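Local coordinates for enterobactin synthetase component F-related protein (Vibrio cholerae serotype O1, PDB 4OXI), which is an adenylation domain (AlmE) that probably uses ATP to activate glycine as glycyl-adenylate, in a lipopolysaccharide modification pathway conferring resistance to antimicrobial peptides, at residues Y216-Q221 with C365-T370; N358-T363 with Y448-I453; E392-I397 with G459-L464. All blocks are in the same frame, centred on the assembly; numbering follows the deposited sequence.

All three contacts include a segment that touches one bound glycyl-adenosine-5'-phosphate. Interaction 1 borders its glycyl end, interaction 2 spans it from adenine to phosphate, and interaction 3 reaches the adenine through His-463. Their centres lie about 12 Å (1 to 2), 10 Å (2 to 3) and 19 Å (1 to 3) apart. Segments 358-363 and 365-370 follow each other in the chain and pair through the backbones of Tyr-360, Val-369 and Thr-370. Segments 448-453 and 459-464 lie on neighbouring strands of the curled antiparallel sheet. Interaction 2 alternates along the chain with both others, whereas 1 closes before 3 opens. The ligand thus lies where the mixed sheet holding 356-360 meets the curled sheet.

Interaction 1: residues Y216-Q221 with C365-T370; sequences YAYIMQ and CTIAVT. With GAP (glycyl-adenosine-5'-phosphate), chain B.
The hydroxyl of Tyr-218 touches only carbon across this contact: OH lies 4.1 Å from Thr-366 CG2 and equally far from Ile-367 CG1, with no hydrogen bond between the segments. The ring reaches across from strand 218-221, at a classic beta bulge in which Ala-217 and Tyr-218 both face Val-234. The bond to CB already points toward the 365-370 loop, and a chi1 of 60° tucks CG between the two backbone branches, with the hydroxyl as the part that touches. Val-270 of helix 268-279 touches both Tyr-218 and Ile-367. The loop is sharply bent here. Thr-366 and Ile-367 both have positive phi, and the values at Ile-367 (75°/-81°) are close to those of a classic gamma turn. Thr-366 splits its two branches: methyl CG2 goes to the tyrosine, while OG1 is hydrogen-bonded to the backbone O of Gln-423, whose side-chain NE2 in turn binds Cys-365 O and Ala-368 O. Ile-367 offers its side chain to Tyr-218 and its backbone O to the ligand, taking a hydrogen bond of 2.7 Å from GAP N, the glycyl amino group. That amino group is thus held by a main-chain carbonyl, with a second, weak bond to Gly-361 O, and the carbonyl dipole would probably stabilise an amino group that carries positive charge.

Interaction 2: residues N358-T363 with Y448-I453; sequences NLYGPT and YRSGDI. With GAP (glycyl-adenosine-5'-phosphate), chain B.
Tyr-448 begins the contact by sliding the CE2 corner of its ring past the pyrrolidine of Pro-362, 3.9 Å from CG, as the two side chains run in opposite directions. Ser-450 comes next, its CB 3.6 Å from Tyr-360 OH. Its OG serves the backbone instead: it accepts from Asp-452 N in an ST turn and is also hydrogen-bonded to Leu-417 O. Gly-451, at positive phi, carries the strand through this turn to Asp-452, which makes the hydrogen bond across the contact. Asp-452 OD2 accepts at 2.6 Å from Tyr-360 OH, which meets it on the anti side, 29° out of the carboxylate plane, with ring and carboxylate 77° apart. The same OD2 takes GAP O3' at 2.6 Å, while OD1 takes GAP O2' at 2.6 Å and is also held by Arg-466 and His-463. Across the ligand, Leu-359 O (2.7 Å) and Asn-358 OD1 accept from GAP N6, and Thr-363 N and OG1 both donate to phosphate oxygen O1A. The sequences NLYGPT and YRSGD match the A5 and A7 core motifs of adenylation domains. Each carboxylate oxygen thus takes one ribose hydroxyl as well as protein donors, and the salt bridge with Arg-466 and the surrounding donors would tend to keep Asp-452 ionised and a strong acceptor.

Interaction 3: residues E392-I397 with G459-L464; sequences ECLAII and GVLIHL. With GAP (glycyl-adenosine-5'-phosphate), chain B.
Strand 394-397 and strand 460-464 approach without pairing, Ile-396 and Leu-461 being the nearest CA atoms at 10.1 Å, so Leu-394, Ile-396 and Leu-461 make the contact with side chains alone. Leu-461 is the shared partner, and it accounts for about half of the 111 Å² buried between the segments. Its two methyls are divided between the other strand's residues. CD1 meets Leu-394 CD1 at 3.6 Å, the two side chains crossing at a slant. CD2 meets Ile-396 CD1 at 3.9 Å, and here the side chains pass alongside each other in opposite directions. In Leu-461 a chi1 of -70° sets CG beside the backbone N, and from there the two methyls spread, one to each partner. Leu-394 and Ile-396 are two residues apart on an extended strand, and both direct their side chains toward it. All three are buried, and the junction is wholly aliphatic.

Two residues beyond Leu-461, the same strand reaches the ligand: the imidazole of His-463 turns one face to the adenine, with GAP N3 3.9 Å above the ring centre and GAP C2 3.8 Å from His-463 CG. The two ring planes are inclined by about 45°, so an adenine edge, rather than a parallel face, lies over the histidine.

In the curled antiparallel sheet, strands 416-419 and 445-457 come between the two segments: 394-397 pairs with 416-419, which pairs with 445-457, which pairs with 460-466. Leu-461 also touches Leu-417 and Val-454 of those intervening strands, Leu-394 touches Leu-419, and Thr-370 of strand 370-373 packs on Leu-394 from the adjoining mixed sheet.

Interaction 1: residues Y216-Q221 with C365-T370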
loop_
_atom_site.group_PDB
_atom_site.type_symbol
_atom_site.label_atom_id
_atom_site.label_comp_id
_atom_site.label_asym_id
_atom_site.label_seq_id
_atom_site.Cartn_x
_atom_site.Cartn_y
_atom_site.Cartn_z
ATOM N N TYR A 216 3.256 -13.851 9.386
ATOM C CA TYR A 216 3.112 -12.584 8.674
ATOM C C TYR A 216 3.865 -12.602 7.342
ATOM O O TYR A 216 5.041 -12.998 7.287
ATOM C CB TYR A 216 3.653 -11.454 9.533
ATOM C CG TYR A 216 2.954 -11.279 10.865
ATOM C CD1 TYR A 216 1.576 -11.441 10.981
ATOM C CD2 TYR A 216 3.672 -10.932 12.005
ATOM C CE1 TYR A 216 0.927 -11.272 12.214
ATOM C CE2 TYR A 216 3.038 -10.762 13.235
ATOM C CZ TYR A 216 1.668 -10.925 13.327
ATOM O OH TYR A 216 1.044 -10.738 14.533
ATOM N N ALA A 217 3.199 -12.157 6.275
ATOM C CA ALA A 217 3.837 -12.043 4.962
ATOM C C ALA A 217 4.536 -10.689 4.809
ATOM O O ALA A 217 5.629 -10.599 4.218
ATOM C CB ALA A 217 2.813 -12.256 3.837
ATOM N N TYR A 218 3.907 -9.636 5.329
ATOM C CA TYR A 218 4.541 -8.318 5.311
ATOM C C TYR A 218 4.009 -7.452 6.429
ATOM O O TYR A 218 2.922 -7.700 6.944
ATOM C CB TYR A 218 4.336 -7.606 3.960
ATOM C CG TYR A 218 2.885 -7.359 3.560
ATOM C CD1 TYR A 218 2.233 -6.177 3.909
ATOM C CD2 TYR A 218 2.180 -8.297 2.825
ATOM C CE1 TYR A 218 0.915 -5.950 3.533
ATOM C CE2 TYR A 218 0.854 -8.078 2.444
ATOM C CZ TYR A 218 0.233 -6.907 2.809
ATOM O OH TYR A 218 -1.077 -6.689 2.436
ATOM N N ILE A 219 4.772 -6.433 6.806
ATOM C CA ILE A 219 4.294 -5.492 7.813
ATOM C C ILE A 219 4.333 -4.071 7.276
ATOM O O ILE A 219 5.395 -3.578 6.882
ATOM C CB ILE A 219 5.157 -5.557 9.088
ATOM C CG1 ILE A 219 5.174 -6.990 9.646
ATOM C CG2 ILE A 219 4.665 -4.541 10.107
ATOM C CD1 ILE A 219 6.248 -7.220 10.715
ATOM N N MET A 220 3.183 -3.410 7.281
ATOM C CA MET A 220 3.076 -2.040 6.805
ATOM C C MET A 220 3.053 -1.109 7.994
ATOM O O MET A 220 2.872 -1.540 9.135
ATOM C CB MET A 220 1.784 -1.832 6.007
ATOM C CG MET A 220 1.755 -2.546 4.667
ATOM S SD MET A 220 3.289 -2.374 3.719
ATOM C CE MET A 220 2.655 -2.822 2.092
ATOM N N GLN A 221 3.239 0.177 7.729
ATOM C CA GLN A 221 2.977 1.158 8.756
ATOM C C GLN A 221 2.154 2.325 8.244
ATOM O O GLN A 221 2.157 2.656 7.058
ATOM C CB GLN A 221 4.249 1.621 9.470
ATOM C CG GLN A 221 5.350 2.144 8.600
ATOM C CD GLN A 221 6.569 2.585 9.424
ATOM O OE1 GLN A 221 7.096 1.836 10.283
ATOM N NE2 GLN A 221 7.008 3.815 9.179
ATOM N N CYS A 365 -7.446 -4.383 6.297
ATOM C CA CYS A 365 -8.197 -5.511 5.771
ATOM C C CYS A 365 -7.622 -6.006 4.438
ATOM O O CYS A 365 -8.374 -6.449 3.568
ATOM C CB CYS A 365 -9.688 -5.173 5.618
ATOM S SG CYS A 365 -10.785 -6.649 5.694
ATOM N N THR A 366 -6.299 -5.925 4.298
ATOM C CA THR A 366 -5.570 -6.491 3.157
ATOM C C THR A 366 -6.012 -5.924 1.807
ATOM O O THR A 366 -6.742 -6.575 1.052
ATOM C CB THR A 366 -5.633 -8.039 3.157
ATOM O OG1 THR A 366 -5.260 -8.511 4.455
ATOM C CG2 THR A 366 -4.662 -8.637 2.134
ATOM N N ILE A 367 -5.548 -4.707 1.523
ATOM C CA ILE A 367 -5.647 -4.061 0.203
ATOM C C ILE A 367 -7.043 -3.536 -0.180
ATOM O O ILE A 367 -7.315 -2.338 -0.054
ATOM C CB ILE A 367 -5.074 -4.948 -0.904
ATOM C CG1 ILE A 367 -3.731 -5.550 -0.462
ATOM C CG2 ILE A 367 -4.932 -4.154 -2.197
ATOM C CD1 ILE A 367 -3.143 -6.547 -1.481
ATOM N N ALA A 368 -7.925 -4.413 -0.653
ATOM C CA ALA A 368 -9.290 -3.999 -0.958
ATOM C C ALA A 368 -10.249 -5.084 -0.520
ATOM O O ALA A 368 -9.920 -6.272 -0.614
ATOM C CB ALA A 368 -9.453 -3.722 -2.461
ATOM N N VAL A 369 -11.444 -4.693 -0.085
ATOM C CA VAL A 369 -12.423 -5.675 0.375
ATOM C C VAL A 369 -13.722 -5.626 -0.435
ATOM O O VAL A 369 -14.500 -6.581 -0.432
ATOM C CB VAL A 369 -12.700 -5.537 1.902
ATOM C CG1 VAL A 369 -13.425 -4.250 2.202
ATOM C CG2 VAL A 369 -13.481 -6.729 2.427
ATOM N N THR A 370 -13.956 -4.520 -1.138
ATOM C CA THR A 370 -15.071 -4.461 -2.068
ATOM C C THR A 370 -14.613 -3.947 -3.414
ATOM O O THR A 370 -13.513 -3.389 -3.547
ATOM C CB THR A 370 -16.191 -3.522 -1.591
ATOM O OG1 THR A 370 -15.757 -2.163 -1.739
ATOM C CG2 THR A 370 -16.576 -3.801 -0.127
HETATM N N GAP B . -5.544 -0.474 0.699
HETATM C CA GAP B . -5.915 0.642 -0.221
HETATM C C GAP B . -5.827 1.928 0.578
HETATM O O GAP B . -6.041 3.022 0.090
HETATM P PA GAP B . -5.252 2.980 3.052
HETATM O O1A GAP B . -5.267 2.251 4.372
HETATM O O2A GAP B . -4.061 3.835 2.652
HETATM O O3A GAP B . -5.481 1.809 1.982
HETATM C "C5'" GAP B . -7.816 3.304 3.494
HETATM O "O5'" GAP B . -6.594 3.865 3.013
HETATM C "C4'" GAP B . -8.904 4.356 3.409
HETATM O "O4'" GAP B . -8.916 4.921 2.095
HETATM C "C3'" GAP B . -10.297 3.787 3.562
HETATM O "O3'" GAP B . -10.647 3.644 4.938
HETATM C "C2'" GAP B . -11.141 4.817 2.831
HETATM O "O2'" GAP B . -11.304 5.978 3.630
HETATM C "C1'" GAP B . -10.241 5.291 1.719
HETATM N N9 GAP B . -10.594 4.582 0.469
HETATM C C8 GAP B . -9.973 3.490 -0.015
HETATM N N7 GAP B . -10.524 3.094 -1.189
HETATM C C5 GAP B . -11.536 3.946 -1.462
HETATM C C6 GAP B . -12.540 4.087 -2.537
HETATM N N6 GAP B . -12.553 3.231 -3.594
HETATM N N1 GAP B . -13.421 5.110 -2.434
HETATM C C2 GAP B . -13.407 5.975 -1.393
HETATM N N3 GAP B . -12.519 5.898 -0.383
HETATM C C4 GAP B . -11.575 4.926 -0.366
#

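Interaction 2: residues N358-T363 with Y448-I453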
loop_
_atom_site.group_PDB
_atom_site.type_symbol
_atom_site.label_atom_id
_atom_site.label_comp_id
_atom_site.label_asym_id
_atom_site.label_seq_id
_atom_site.Cartn_x
_atom_site.Cartn_y
_atom_site.Cartn_z
ATOM N N ASN A 358 -13.658 0.112 -9.542
ATOM C CA ASN A 358 -13.427 0.845 -8.292
ATOM C C ASN A 358 -13.142 -0.185 -7.216
ATOM O O ASN A 358 -13.914 -1.127 -7.066
ATOM C CB ASN A 358 -14.663 1.685 -7.912
ATOM C CG ASN A 358 -14.382 2.695 -6.793
ATOM O OD1 ASN A 358 -13.227 2.952 -6.438
ATOM N ND2 ASN A 358 -15.446 3.296 -6.255
ATOM N N LEU A 359 -12.036 -0.044 -6.490
ATOM C CA LEU A 359 -11.732 -0.971 -5.397
ATOM C C LEU A 359 -11.711 -0.195 -4.097
ATOM O O LEU A 359 -11.192 0.921 -4.065
ATOM C CB LEU A 359 -10.360 -1.620 -5.580
ATOM C CG LEU A 359 -10.090 -2.600 -6.712
ATOM C CD1 LEU A 359 -8.627 -3.129 -6.673
ATOM C CD2 LEU A 359 -11.052 -3.729 -6.600
ATOM N N TYR A 360 -12.250 -0.780 -3.025
ATOM C CA TYR A 360 -12.226 -0.132 -1.716
ATOM C C TYR A 360 -11.702 -1.063 -0.625
ATOM O O TYR A 360 -12.025 -2.251 -0.596
ATOM C CB TYR A 360 -13.618 0.419 -1.302
ATOM C CG TYR A 360 -13.747 0.567 0.203
ATOM C CD1 TYR A 360 -13.420 1.766 0.838
ATOM C CD2 TYR A 360 -14.149 -0.504 0.999
ATOM C CE1 TYR A 360 -13.500 1.887 2.226
ATOM C CE2 TYR A 360 -14.215 -0.396 2.380
ATOM C CZ TYR A 360 -13.902 0.802 2.986
ATOM O OH TYR A 360 -13.981 0.908 4.363
ATOM N N GLY A 361 -10.929 -0.494 0.297
ATOM C CA GLY A 361 -10.534 -1.188 1.504
ATOM C C GLY A 361 -9.359 -0.498 2.180
ATOM O O GLY A 361 -8.601 0.239 1.532
ATOM N N PRO A 362 -9.217 -0.713 3.494
ATOM C CA PRO A 362 -8.095 -0.172 4.260
ATOM C C PRO A 362 -6.979 -1.206 4.358
ATOM O O PRO A 362 -7.214 -2.407 4.149
ATOM C CB PRO A 362 -8.715 0.065 5.636
ATOM C CG PRO A 362 -9.701 -1.064 5.774
ATOM C CD PRO A 362 -10.237 -1.323 4.369
ATOM N N THR A 363 -5.777 -0.740 4.678
ATOM C CA THR A 363 -4.634 -1.620 4.832
ATOM C C THR A 363 -4.934 -2.683 5.876
ATOM O O THR A 363 -4.475 -3.827 5.760
ATOM C CB THR A 363 -3.394 -0.798 5.225
ATOM O OG1 THR A 363 -3.147 0.180 4.199
ATOM C CG2 THR A 363 -2.152 -1.693 5.400
ATOM N N TYR A 448 -14.011 -4.993 12.421
ATOM C CA TYR A 448 -13.143 -3.814 12.422
ATOM C C TYR A 448 -13.921 -2.561 12.047
ATOM O O TYR A 448 -14.642 -2.545 11.043
ATOM C CB TYR A 448 -11.963 -4.014 11.455
ATOM C CG TYR A 448 -11.143 -2.766 11.149
ATOM C CD1 TYR A 448 -10.241 -2.245 12.075
ATOM C CD2 TYR A 448 -11.254 -2.133 9.920
ATOM C CE1 TYR A 448 -9.493 -1.117 11.782
ATOM C CE2 TYR A 448 -10.525 -1.017 9.624
ATOM C CZ TYR A 448 -9.646 -0.513 10.552
ATOM O OH TYR A 448 -8.923 0.603 10.229
ATOM N N ARG A 449 -13.769 -1.513 12.854
ATOM C CA ARG A 449 -14.406 -0.228 12.581
ATOM C C ARG A 449 -13.591 0.555 11.577
ATOM O O ARG A 449 -12.540 1.098 11.914
ATOM C CB ARG A 449 -14.518 0.605 13.861
ATOM C CG ARG A 449 -15.154 -0.116 15.046
ATOM C CD ARG A 449 -15.133 0.786 16.271
ATOM N NE ARG A 449 -15.462 0.055 17.485
ATOM C CZ ARG A 449 -16.704 -0.165 17.895
ATOM N NH1 ARG A 449 -17.719 0.295 17.170
ATOM N NH2 ARG A 449 -16.928 -0.845 19.017
ATOM N N SER A 450 -14.090 0.646 10.351
ATOM C CA SER A 450 -13.326 1.243 9.265
ATOM C C SER A 450 -13.187 2.745 9.440
ATOM O O SER A 450 -12.180 3.344 9.035
ATOM C CB SER A 450 -13.996 0.945 7.920
ATOM O OG SER A 450 -15.191 1.692 7.791
ATOM N N GLY A 451 -14.202 3.359 10.037
ATOM C CA GLY A 451 -14.222 4.805 10.172
ATOM C C GLY A 451 -14.877 5.426 8.953
ATOM O O GLY A 451 -15.126 6.640 8.916
ATOM N N ASP A 452 -15.178 4.590 7.960
ATOM C CA ASP A 452 -15.799 5.080 6.731
ATOM C C ASP A 452 -17.321 5.093 6.867
ATOM O O ASP A 452 -17.933 4.119 7.328
ATOM C CB ASP A 452 -15.391 4.212 5.535
ATOM C CG ASP A 452 -13.900 4.289 5.228
ATOM O OD1 ASP A 452 -13.409 5.416 5.006
ATOM O OD2 ASP A 452 -13.221 3.233 5.224
ATOM N N ILE A 453 -17.926 6.203 6.461
ATOM C CA ILE A 453 -19.377 6.362 6.504
ATOM C C ILE A 453 -19.941 6.001 5.129
ATOM O O ILE A 453 -19.516 6.575 4.121
ATOM C CB ILE A 453 -19.759 7.822 6.859
ATOM C CG1 ILE A 453 -19.180 8.192 8.230
ATOM C CG2 ILE A 453 -21.279 8.024 6.813
ATOM C CD1 ILE A 453 -19.539 7.189 9.328
HETATM N N GAP B . -5.544 -0.474 0.699
HETATM C CA GAP B . -5.915 0.642 -0.221
HETATM C C GAP B . -5.827 1.928 0.578
HETATM O O GAP B . -6.041 3.022 0.090
HETATM P PA GAP B . -5.252 2.980 3.052
HETATM O O1A GAP B . -5.267 2.251 4.372
HETATM O O2A GAP B . -4.061 3.835 2.652
HETATM O O3A GAP B . -5.481 1.809 1.982
HETATM C "C5'" GAP B . -7.816 3.304 3.494
HETATM O "O5'" GAP B . -6.594 3.865 3.013
HETATM C "C4'" GAP B . -8.904 4.356 3.409
HETATM O "O4'" GAP B . -8.916 4.921 2.095
HETATM C "C3'" GAP B . -10.297 3.787 3.562
HETATM O "O3'" GAP B . -10.647 3.644 4.938
HETATM C "C2'" GAP B . -11.141 4.817 2.831
HETATM O "O2'" GAP B . -11.304 5.978 3.630
HETATM C "C1'" GAP B . -10.241 5.291 1.719
HETATM N N9 GAP B . -10.594 4.582 0.469
HETATM C C8 GAP B . -9.973 3.490 -0.015
HETATM N N7 GAP B . -10.524 3.094 -1.189
HETATM C C5 GAP B . -11.536 3.946 -1.462
HETATM C C6 GAP B . -12.540 4.087 -2.537
HETATM N N6 GAP B . -12.553 3.231 -3.594
HETATM N N1 GAP B . -13.421 5.110 -2.434
HETATM C C2 GAP B . -13.407 5.975 -1.393
HETATM N N3 GAP B . -12.519 5.898 -0.383
HETATM C C4 GAP B . -11.575 4.926 -0.366
#

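Interaction 3: residues E392-I397 with G459-L464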
loop_
_atom_site.group_PDB
_atom_site.type_symbol
_atom_site.label_atom_id
_atom_site.label_comp_id
_atom_site.label_asym_id
_atom_site.label_seq_id
_atom_site.Cartn_x
_atom_site.Cartn_y
_atom_site.Cartn_z
ATOM N N GLU A 392 -21.056 -12.067 3.825
ATOM C CA GLU A 392 -20.889 -12.121 5.286
ATOM C C GLU A 392 -19.687 -11.359 5.837
ATOM O O GLU A 392 -19.315 -11.550 6.996
ATOM C CB GLU A 392 -20.882 -13.564 5.803
ATOM C CG GLU A 392 -22.077 -14.375 5.337
ATOM C CD GLU A 392 -22.234 -15.686 6.080
ATOM O OE1 GLU A 392 -21.203 -16.297 6.459
ATOM O OE2 GLU A 392 -23.398 -16.098 6.283
ATOM N N CYS A 393 -19.106 -10.475 5.029
ATOM C CA CYS A 393 -17.918 -9.718 5.434
ATOM C C CYS A 393 -18.193 -8.295 5.897
ATOM O O CYS A 393 -17.341 -7.677 6.540
ATOM C CB CYS A 393 -16.906 -9.652 4.279
ATOM S SG CYS A 393 -16.006 -11.183 4.090
ATOM N N LEU A 394 -19.353 -7.758 5.539
ATOM C CA LEU A 394 -19.619 -6.351 5.768
ATOM C C LEU A 394 -20.808 -6.162 6.698
ATOM O O LEU A 394 -21.789 -6.904 6.626
ATOM C CB LEU A 394 -19.921 -5.655 4.448
ATOM C CG LEU A 394 -18.859 -5.729 3.352
ATOM C CD1 LEU A 394 -19.308 -4.923 2.157
ATOM C CD2 LEU A 394 -17.534 -5.201 3.865
ATOM N N ALA A 395 -20.714 -5.162 7.567
ATOM C CA ALA A 395 -21.863 -4.693 8.322
ATOM C C ALA A 395 -21.811 -3.178 8.428
ATOM O O ALA A 395 -20.755 -2.566 8.225
ATOM C CB ALA A 395 -21.914 -5.331 9.699
ATOM N N ILE A 396 -22.957 -2.579 8.734
ATOM C CA ILE A 396 -23.080 -1.137 8.865
ATOM C C ILE A 396 -23.668 -0.860 10.238
ATOM O O ILE A 396 -24.625 -1.509 10.642
ATOM C CB ILE A 396 -24.015 -0.579 7.796
ATOM C CG1 ILE A 396 -23.487 -0.911 6.400
ATOM C CG2 ILE A 396 -24.194 0.924 7.948
ATOM C CD1 ILE A 396 -24.446 -0.522 5.279
ATOM N N ILE A 397 -23.081 0.069 10.978
ATOM C CA ILE A 397 -23.647 0.440 12.270
ATOM C C ILE A 397 -24.111 1.888 12.211
ATOM O O ILE A 397 -23.331 2.780 11.870
ATOM C CB ILE A 397 -22.666 0.174 13.431
ATOM C CG1 ILE A 397 -23.243 0.665 14.752
ATOM C CG2 ILE A 397 -21.322 0.834 13.193
ATOM C CD1 ILE A 397 -22.333 0.372 15.933
ATOM N N GLY A 459 -28.505 -1.803 -3.781
ATOM C CA GLY A 459 -27.744 -3.022 -3.556
ATOM C C GLY A 459 -26.228 -2.870 -3.441
ATOM O O GLY A 459 -25.524 -3.866 -3.227
ATOM N N VAL A 460 -25.719 -1.646 -3.577
ATOM C CA VAL A 460 -24.282 -1.422 -3.438
ATOM C C VAL A 460 -23.970 -0.339 -2.404
ATOM O O VAL A 460 -24.855 0.403 -1.976
ATOM C CB VAL A 460 -23.634 -1.052 -4.791
ATOM C CG1 VAL A 460 -23.822 -2.185 -5.792
ATOM C CG2 VAL A 460 -24.246 0.212 -5.336
ATOM N N LEU A 461 -22.711 -0.253 -1.998
ATOM C CA LEU A 461 -22.309 0.741 -1.017
ATOM C C LEU A 461 -21.818 1.997 -1.712
ATOM O O LEU A 461 -21.131 1.927 -2.729
ATOM C CB LEU A 461 -21.216 0.171 -0.114
ATOM C CG LEU A 461 -21.673 -0.918 0.848
ATOM C CD1 LEU A 461 -20.485 -1.536 1.570
ATOM C CD2 LEU A 461 -22.645 -0.320 1.850
ATOM N N ILE A 462 -22.187 3.152 -1.173
ATOM C CA ILE A 462 -21.653 4.425 -1.644
ATOM C C ILE A 462 -20.840 5.032 -0.503
ATOM O O ILE A 462 -21.328 5.104 0.620
ATOM C CB ILE A 462 -22.781 5.408 -1.985
ATOM C CG1 ILE A 462 -23.796 4.763 -2.934
ATOM C CG2 ILE A 462 -22.210 6.707 -2.544
ATOM C CD1 ILE A 462 -23.219 4.380 -4.241
ATOM N N HIS A 463 -19.614 5.471 -0.784
ATOM C CA HIS A 463 -18.757 6.012 0.269
ATOM C C HIS A 463 -19.075 7.476 0.438
ATOM O O HIS A 463 -18.994 8.225 -0.524
ATOM C CB HIS A 463 -17.273 5.844 -0.085
ATOM C CG HIS A 463 -16.334 6.327 0.979
ATOM N ND1 HIS A 463 -15.968 7.651 1.106
ATOM C CD2 HIS A 463 -15.681 5.662 1.965
ATOM C CE1 HIS A 463 -15.133 7.780 2.125
ATOM N NE2 HIS A 463 -14.944 6.591 2.664
ATOM N N LEU A 464 -19.423 7.881 1.660
ATOM C CA LEU A 464 -19.888 9.247 1.930
ATOM C C LEU A 464 -18.843 10.145 2.606
ATOM O O LEU A 464 -18.923 11.374 2.532
ATOM C CB LEU A 464 -21.164 9.208 2.776
ATOM C CG LEU A 464 -22.346 8.489 2.121
ATOM C CD1 LEU A 464 -23.514 8.331 3.079
ATOM C CD2 LEU A 464 -22.796 9.210 0.854
HETATM N N GAP B . -5.544 -0.474 0.699
HETATM C CA GAP B . -5.915 0.642 -0.221
HETATM C C GAP B . -5.827 1.928 0.578
HETATM O O GAP B . -6.041 3.022 0.090
HETATM P PA GAP B . -5.252 2.980 3.052
HETATM O O1A GAP B . -5.267 2.251 4.372
HETATM O O2A GAP B . -4.061 3.835 2.652
HETATM O O3A GAP B . -5.481 1.809 1.982
HETATM C "C5'" GAP B . -7.816 3.304 3.494
HETATM O "O5'" GAP B . -6.594 3.865 3.013
HETATM C "C4'" GAP B . -8.904 4.356 3.409
HETATM O "O4'" GAP B . -8.916 4.921 2.095
HETATM C "C3'" GAP B . -10.297 3.787 3.562
HETATM O "O3'" GAP B . -10.647 3.644 4.938
HETATM C "C2'" GAP B . -11.141 4.817 2.831
HETATM O "O2'" GAP B . -11.304 5.978 3.630
HETATM C "C1'" GAP B . -10.241 5.291 1.719
HETATM N N9 GAP B . -10.594 4.582 0.469
HETATM C C8 GAP B . -9.973 3.490 -0.015
HETATM N N7 GAP B . -10.524 3.094 -1.189
HETATM C C5 GAP B . -11.536 3.946 -1.462
HETATM C C6 GAP B . -12.540 4.087 -2.537
HETATM N N6 GAP B . -12.553 3.231 -3.594
HETATM N N1 GAP B . -13.421 5.110 -2.434
HETATM C C2 GAP B . -13.407 5.975 -1.393
HETATM N N3 GAP B . -12.519 5.898 -0.383
HETATM C C4 GAP B . -11.575 4.926 -0.366
#